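Nucleoside-diphosphate-sugar pyrophosphorylase (Vibrio cholerae, PDB 4EVW) probably catalyses nucleotidyl transfer between a nucleoside triphosphate and a sugar phosphate, forming an activated nucleotide sugar for polysaccharide or lipopolysaccharide synthesis. Local coordinates at residues A42-T47 with T68-K73; E34-S39 with T110-D115. The protein carries 1 engineered substitution. One frame throughout, in Å; residues are numbered along the deposited sequence.

Both contacts involve the stretch that starts with helix 32-37 and runs on toward strand 49-54. Contact 2 sets the helix end, 34-39, against the loop residues that follow strand 109-111, and its centre is about 8 Å from the centre of the chain. Contact 1 sets the following loop, 42-47, against the end of helix 59-70 and lies further out, about 18 Å from the chain centre. Their centres are about 13 Å apart, yet they touch: Ile72 CD1 packs at 3.6 Å on Val37 CG1, and Phe44 CZ lies 3.5 Å from the carbonyl oxygen Val37 O. Val37 also packs on Ile114 within contact 2.

Contact 1. Residues A42-T47 with T68-K73; sequences AYFAST and TQLGIK
Phe44 carries most of the apolar contact, with Ile72 over one face of its ring. Ile72 CG1 makes a CH-pi contact 3.7 Å from the ring centroid and 18° off the normal, displaced toward the rim nearest CD1. Ile72 CD1 reaches Phe44 CE1 at 3.9 Å. The Phe44 first torsion (chi1 -73°) sets CG beside the backbone N and anti to the carbonyl carbon, and the ring beyond it lies between Ile72 and Leu70. Leu70 adds CB, 3.9 Å from Phe44 CE2, while its carbonyl O approaches ring atom CD2 obliquely at 3.4 Å. Val37 of helix 32-37 and Asn38 just after it pack against both Phe44 and Leu70.

The polar link is a single backbone hydrogen bond from Lys73 N to Phe44 O, 2.9 Å long and nearly straight at 169°. It ties the two segments together just beyond the ring packing. The aliphatic start of Lys73 stays close, with CG 4.1 Å from Ala45 CA, before the chain bends at chi2 and its end leads away.

Two sets of local bonds shape the partners. Tyr43 O accepts from both Thr47 N and Ser46 N, curling the loop, and Ser46 OG is hydrogen-bonded to Thr47 OG1 at 3.2 Å. On the other segment, Gly71 N bonds to Thr68 O at 3.0 Å.

With positive phi and two bonds back into the last turn, Gly71 closes helix 59-70 in a Schellman motif. That helix is the connection of the beta-alpha-beta crossover from strand 49-54 to strand 75-80 in a Rossmann-like domain; the contact joins its end to the loop entering strand 49-54.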
loop_
_atom_site.group_PDB
_atom_site.type_symbol
_atom_site.label_atom_id
_atom_site.label_comp_id
_atom_site.label_asym_id
_atom_site.label_seq_id
_atom_site.Cartn_x
_atom_site.Cartn_y
_atom_site.Cartn_z
ATOM N N ALA A 42 16.285 4.819 -0.233
ATOM C CA ALA A 42 17.312 4.156 -1.030
ATOM C C ALA A 42 16.937 4.086 -2.505
ATOM O O ALA A 42 17.789 3.840 -3.358
ATOM C CB ALA A 42 17.562 2.749 -0.494
ATOM N N TYR A 43 15.666 4.331 -2.807
ATOM C CA TYR A 43 15.179 4.248 -4.183
ATOM C C TYR A 43 14.785 5.570 -4.836
ATOM O O TYR A 43 14.294 5.589 -5.969
ATOM C CB TYR A 43 14.003 3.277 -4.208
ATOM C CG TYR A 43 14.423 1.903 -3.747
ATOM C CD1 TYR A 43 15.132 1.054 -4.599
ATOM C CD2 TYR A 43 14.183 1.478 -2.439
ATOM C CE1 TYR A 43 15.602 -0.183 -4.159
ATOM C CE2 TYR A 43 14.651 0.242 -1.987
ATOM C CZ TYR A 43 15.357 -0.583 -2.855
ATOM O OH TYR A 43 15.814 -1.804 -2.419
ATOM N N PHE A 44 15.019 6.675 -4.135
ATOM C CA PHE A 44 14.664 7.993 -4.654
ATOM C C PHE A 44 15.327 8.347 -5.982
ATOM O O PHE A 44 14.744 9.043 -6.809
ATOM C CB PHE A 44 15.014 9.079 -3.627
ATOM C CG PHE A 44 14.092 9.121 -2.438
ATOM C CD1 PHE A 44 12.963 8.309 -2.380
ATOM C CD2 PHE A 44 14.336 10.005 -1.392
ATOM C CE1 PHE A 44 12.088 8.381 -1.299
ATOM C CE2 PHE A 44 13.470 10.085 -0.306
ATOM C CZ PHE A 44 12.342 9.271 -0.260
ATOM N N ALA A 45 16.550 7.873 -6.185
ATOM C CA ALA A 45 17.282 8.203 -7.404
ATOM C C ALA A 45 17.017 7.286 -8.594
ATOM O O ALA A 45 17.207 7.683 -9.739
ATOM C CB ALA A 45 18.781 8.209 -7.101
ATOM N N SER A 46 16.542 6.079 -8.318
ATOM C CA SER A 46 16.365 5.059 -9.349
ATOM C C SER A 46 14.983 4.548 -9.707
ATOM O O SER A 46 14.770 4.028 -10.807
ATOM C CB SER A 46 17.163 3.832 -8.926
ATOM O OG SER A 46 16.582 3.269 -7.751
ATOM N N THR A 47 14.055 4.669 -8.775
ATOM C CA THR A 47 12.735 4.094 -8.959
ATOM C C THR A 47 11.613 5.105 -9.076
ATOM O O THR A 47 11.570 6.078 -8.334
ATOM C CB THR A 47 12.454 3.162 -7.765
ATOM O OG1 THR A 47 13.581 2.295 -7.579
ATOM C CG2 THR A 47 11.201 2.332 -7.983
ATOM N N THR A 68 9.630 16.543 -4.527
ATOM C CA THR A 68 10.758 17.247 -5.140
ATOM C C THR A 68 11.803 17.507 -4.074
ATOM O O THR A 68 13.005 17.301 -4.265
ATOM C CB THR A 68 10.314 18.599 -5.703
ATOM O OG1 THR A 68 9.309 18.383 -6.697
ATOM C CG2 THR A 68 11.494 19.341 -6.324
ATOM N N GLN A 69 11.330 17.972 -2.931
ATOM C CA GLN A 69 12.227 18.274 -1.852
ATOM C C GLN A 69 12.966 17.055 -1.320
ATOM O O GLN A 69 14.129 17.161 -0.937
ATOM C CB GLN A 69 11.429 18.929 -0.756
ATOM C CG GLN A 69 12.260 19.442 0.350
ATOM C CD GLN A 69 11.415 20.200 1.321
ATOM O OE1 GLN A 69 10.226 20.424 1.081
ATOM N NE2 GLN A 69 12.015 20.613 2.424
ATOM N N LEU A 70 12.292 15.907 -1.288
ATOM C CA LEU A 70 12.900 14.675 -0.793
ATOM C C LEU A 70 13.972 14.187 -1.751
ATOM O O LEU A 70 14.816 13.364 -1.396
ATOM C CB LEU A 70 11.833 13.593 -0.626
ATOM C CG LEU A 70 10.914 13.771 0.580
ATOM C CD1 LEU A 70 9.736 12.812 0.503
ATOM C CD2 LEU A 70 11.718 13.532 1.842
ATOM N N GLY A 71 13.932 14.699 -2.973
ATOM C CA GLY A 71 14.903 14.297 -3.967
ATOM C C GLY A 71 14.449 13.102 -4.782
ATOM O O GLY A 71 15.276 12.375 -5.318
ATOM N N ILE A 72 13.142 12.878 -4.873
ATOM C CA ILE A 72 12.657 11.758 -5.677
ATOM C C ILE A 72 12.797 12.234 -7.119
ATOM O O ILE A 72 12.142 13.184 -7.539
ATOM C CB ILE A 72 11.190 11.419 -5.339
ATOM C CG1 ILE A 72 11.100 10.959 -3.879
ATOM C CG2 ILE A 72 10.685 10.308 -6.251
ATOM C CD1 ILE A 72 9.690 10.662 -3.393
ATOM N N LYS A 73 13.670 11.573 -7.870
ATOM C CA LYS A 73 13.956 11.985 -9.237
ATOM C C LYS A 73 12.903 11.705 -10.298
ATOM O O LYS A 73 12.835 12.414 -11.300
ATOM C CB LYS A 73 15.316 11.418 -9.652
ATOM C CG LYS A 73 16.454 11.980 -8.795
ATOM C CD LYS A 73 16.362 13.511 -8.735
ATOM C CE LYS A 73 17.378 14.130 -7.780
ATOM N NZ LYS A 73 17.233 15.619 -7.727
#

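Contact 2. Residues E34-S39 with T110-D115; sequences EHSVNS and TVFNID
The Phe112 ring meets Ser36 at its edge: Ser36 OG lies near the ring plane, 3.4 Å from CE2. Ser39 OG approaches the same CE2 obliquely and more loosely, at 4.2 Å. Phe40 meets the ring edge-to-face, and Ile4 and Arg118 also touch the Phe112 side chain. Asn113, which carries the other flat group, points its CB away from the helix; its OD1 accepts a bond from Asp115 N, weak at 129°, and is also hydrogen-bonded to Thr116 OG1.

Ser36 OG is the polar centre of the contact. Its first torsion (chi1 175°) sets it anti to the backbone N, where it is hydrogen-bonded to Thr116 O just past the second segment. Asn113 O is also near, 3.2 Å from Ser36 OG, as a packing neighbour. The carbonyl of Ser36 is doubly gripped: Ser39 OG donates to Ser36 O at 2.7 Å, and Ser39 N reaches it at 3.1 Å from the same face of the carbonyl plane. Arg118 N in turn bonds to Ser39 OG, so this hydroxyl links the helix end to the chain beyond Asp115.

Ile114 supplies the apolar half. Its CD1 packs 3.6 Å from Ser36 CB and 3.9 Å from Val37 CG2, the Val37 and Ile114 side chains crossing at a slant.

The six touching residues are all buried. Helix 32-37 lies over the loop residues that follow strand 109-111; this strand pairs in parallel with strand 2-5, whose Ile4 touches Phe112 and Ile114, and antiparallel with strand 174-177. Val37 also meets Leu70 of helix 59-70, and Ile72 just beyond it.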
loop_
_atom_site.group_PDB
_atom_site.type_symbol
_atom_site.label_atom_id
_atom_site.label_comp_id
_atom_site.label_asym_id
_atom_site.label_seq_id
_atom_site.Cartn_x
_atom_site.Cartn_y
_atom_site.Cartn_z
ATOM N N GLU A 34 6.119 12.500 4.644
ATOM C CA GLU A 34 7.568 12.360 4.532
ATOM C C GLU A 34 8.102 11.165 5.315
ATOM O O GLU A 34 8.982 10.447 4.837
ATOM C CB GLU A 34 8.251 13.646 5.000
ATOM C CG GLU A 34 8.025 14.831 4.069
ATOM C CD GLU A 34 8.340 16.155 4.741
ATOM O OE1 GLU A 34 7.459 16.694 5.445
ATOM O OE2 GLU A 34 9.476 16.647 4.575
ATOM N N HIS A 35 7.583 10.959 6.523
ATOM C CA HIS A 35 8.008 9.823 7.336
ATOM C C HIS A 35 7.753 8.522 6.582
ATOM O O HIS A 35 8.578 7.609 6.597
ATOM C CB HIS A 35 7.229 9.766 8.649
ATOM C CG HIS A 35 7.722 10.718 9.693
ATOM N ND1 HIS A 35 8.968 10.610 10.267
ATOM C CD2 HIS A 35 7.120 11.772 10.291
ATOM C CE1 HIS A 35 9.115 11.556 11.178
ATOM N NE2 HIS A 35 8.006 12.274 11.212
ATOM N N SER A 36 6.601 8.437 5.929
ATOM C CA SER A 36 6.258 7.228 5.195
ATOM C C SER A 36 7.054 7.049 3.907
ATOM O O SER A 36 7.612 5.979 3.668
ATOM C CB SER A 36 4.760 7.198 4.878
ATOM O OG SER A 36 4.451 6.081 4.060
ATOM N N VAL A 37 7.117 8.087 3.081
ATOM C CA VAL A 37 7.840 7.982 1.820
ATOM C C VAL A 37 9.341 7.810 2.032
ATOM O O VAL A 37 10.010 7.163 1.227
ATOM C CB VAL A 37 7.563 9.206 0.915
ATOM C CG1 VAL A 37 8.340 9.090 -0.391
ATOM C CG2 VAL A 37 6.072 9.285 0.621
ATOM N N ASN A 38 9.871 8.370 3.117
ATOM C CA ASN A 38 11.297 8.228 3.391
ATOM C C ASN A 38 11.699 6.779 3.626
ATOM O O ASN A 38 12.887 6.448 3.615
ATOM C CB ASN A 38 11.721 9.093 4.578
ATOM C CG ASN A 38 12.240 10.439 4.133
ATOM O OD1 ASN A 38 12.803 10.559 3.046
ATOM N ND2 ASN A 38 12.067 11.458 4.969
ATOM N N SER A 39 10.706 5.920 3.841
ATOM C CA SER A 39 10.960 4.494 4.020
ATOM C C SER A 39 11.765 4.029 2.817
ATOM O O SER A 39 12.653 3.186 2.930
ATOM C CB SER A 39 9.647 3.700 4.029
ATOM O OG SER A 39 8.819 4.041 5.127
ATOM N N THR A 110 4.815 -1.777 -6.401
ATOM C CA THR A 110 4.925 -2.032 -4.979
ATOM C C THR A 110 3.970 -1.065 -4.317
ATOM O O THR A 110 4.245 0.130 -4.238
ATOM C CB THR A 110 6.359 -1.766 -4.514
ATOM O OG1 THR A 110 7.242 -2.649 -5.211
ATOM C CG2 THR A 110 6.494 -1.992 -3.022
ATOM N N VAL A 111 2.834 -1.577 -3.863
ATOM C CA VAL A 111 1.835 -0.725 -3.227
ATOM C C VAL A 111 2.142 -0.580 -1.752
ATOM O O VAL A 111 2.416 -1.556 -1.065
ATOM C CB VAL A 111 0.421 -1.307 -3.393
ATOM C CG1 VAL A 111 -0.614 -0.352 -2.797
ATOM C CG2 VAL A 111 0.146 -1.562 -4.863
ATOM N N PHE A 112 2.085 0.652 -1.265
ATOM C CA PHE A 112 2.380 0.919 0.131
ATOM C C PHE A 112 1.414 1.999 0.597
ATOM O O PHE A 112 0.833 2.702 -0.221
ATOM C CB PHE A 112 3.816 1.412 0.243
ATOM C CG PHE A 112 4.316 1.509 1.647
ATOM C CD1 PHE A 112 4.413 0.374 2.445
ATOM C CD2 PHE A 112 4.709 2.734 2.170
ATOM C CE1 PHE A 112 4.900 0.460 3.749
ATOM C CE2 PHE A 112 5.196 2.833 3.469
ATOM C CZ PHE A 112 5.293 1.696 4.260
ATOM N N ASN A 113 1.228 2.144 1.901
ATOM C CA ASN A 113 0.310 3.176 2.346
ATOM C C ASN A 113 1.001 4.220 3.200
ATOM O O ASN A 113 2.005 3.953 3.868
ATOM C CB ASN A 113 -0.884 2.556 3.068
ATOM C CG ASN A 113 -0.504 1.913 4.367
ATOM O OD1 ASN A 113 -0.448 2.573 5.402
ATOM N ND2 ASN A 113 -0.230 0.616 4.325
ATOM N N ILE A 114 0.446 5.419 3.167
ATOM C CA ILE A 114 1.006 6.545 3.881
ATOM C C ILE A 114 0.851 6.466 5.409
ATOM O O ILE A 114 1.402 7.298 6.129
ATOM C CB ILE A 114 0.400 7.854 3.298
ATOM C CG1 ILE A 114 1.471 8.937 3.237
ATOM C CG2 ILE A 114 -0.818 8.283 4.091
ATOM C CD1 ILE A 114 2.639 8.583 2.329
ATOM N N ASP A 115 0.133 5.448 5.894
ATOM C CA ASP A 115 -0.084 5.253 7.336
ATOM C C ASP A 115 1.006 4.395 7.966
ATOM O O ASP A 115 0.984 4.142 9.169
ATOM C CB ASP A 115 -1.402 4.519 7.615
ATOM C CG ASP A 115 -2.598 5.194 7.000
ATOM O OD1 ASP A 115 -2.705 6.432 7.102
ATOM O OD2 ASP A 115 -3.444 4.472 6.429
#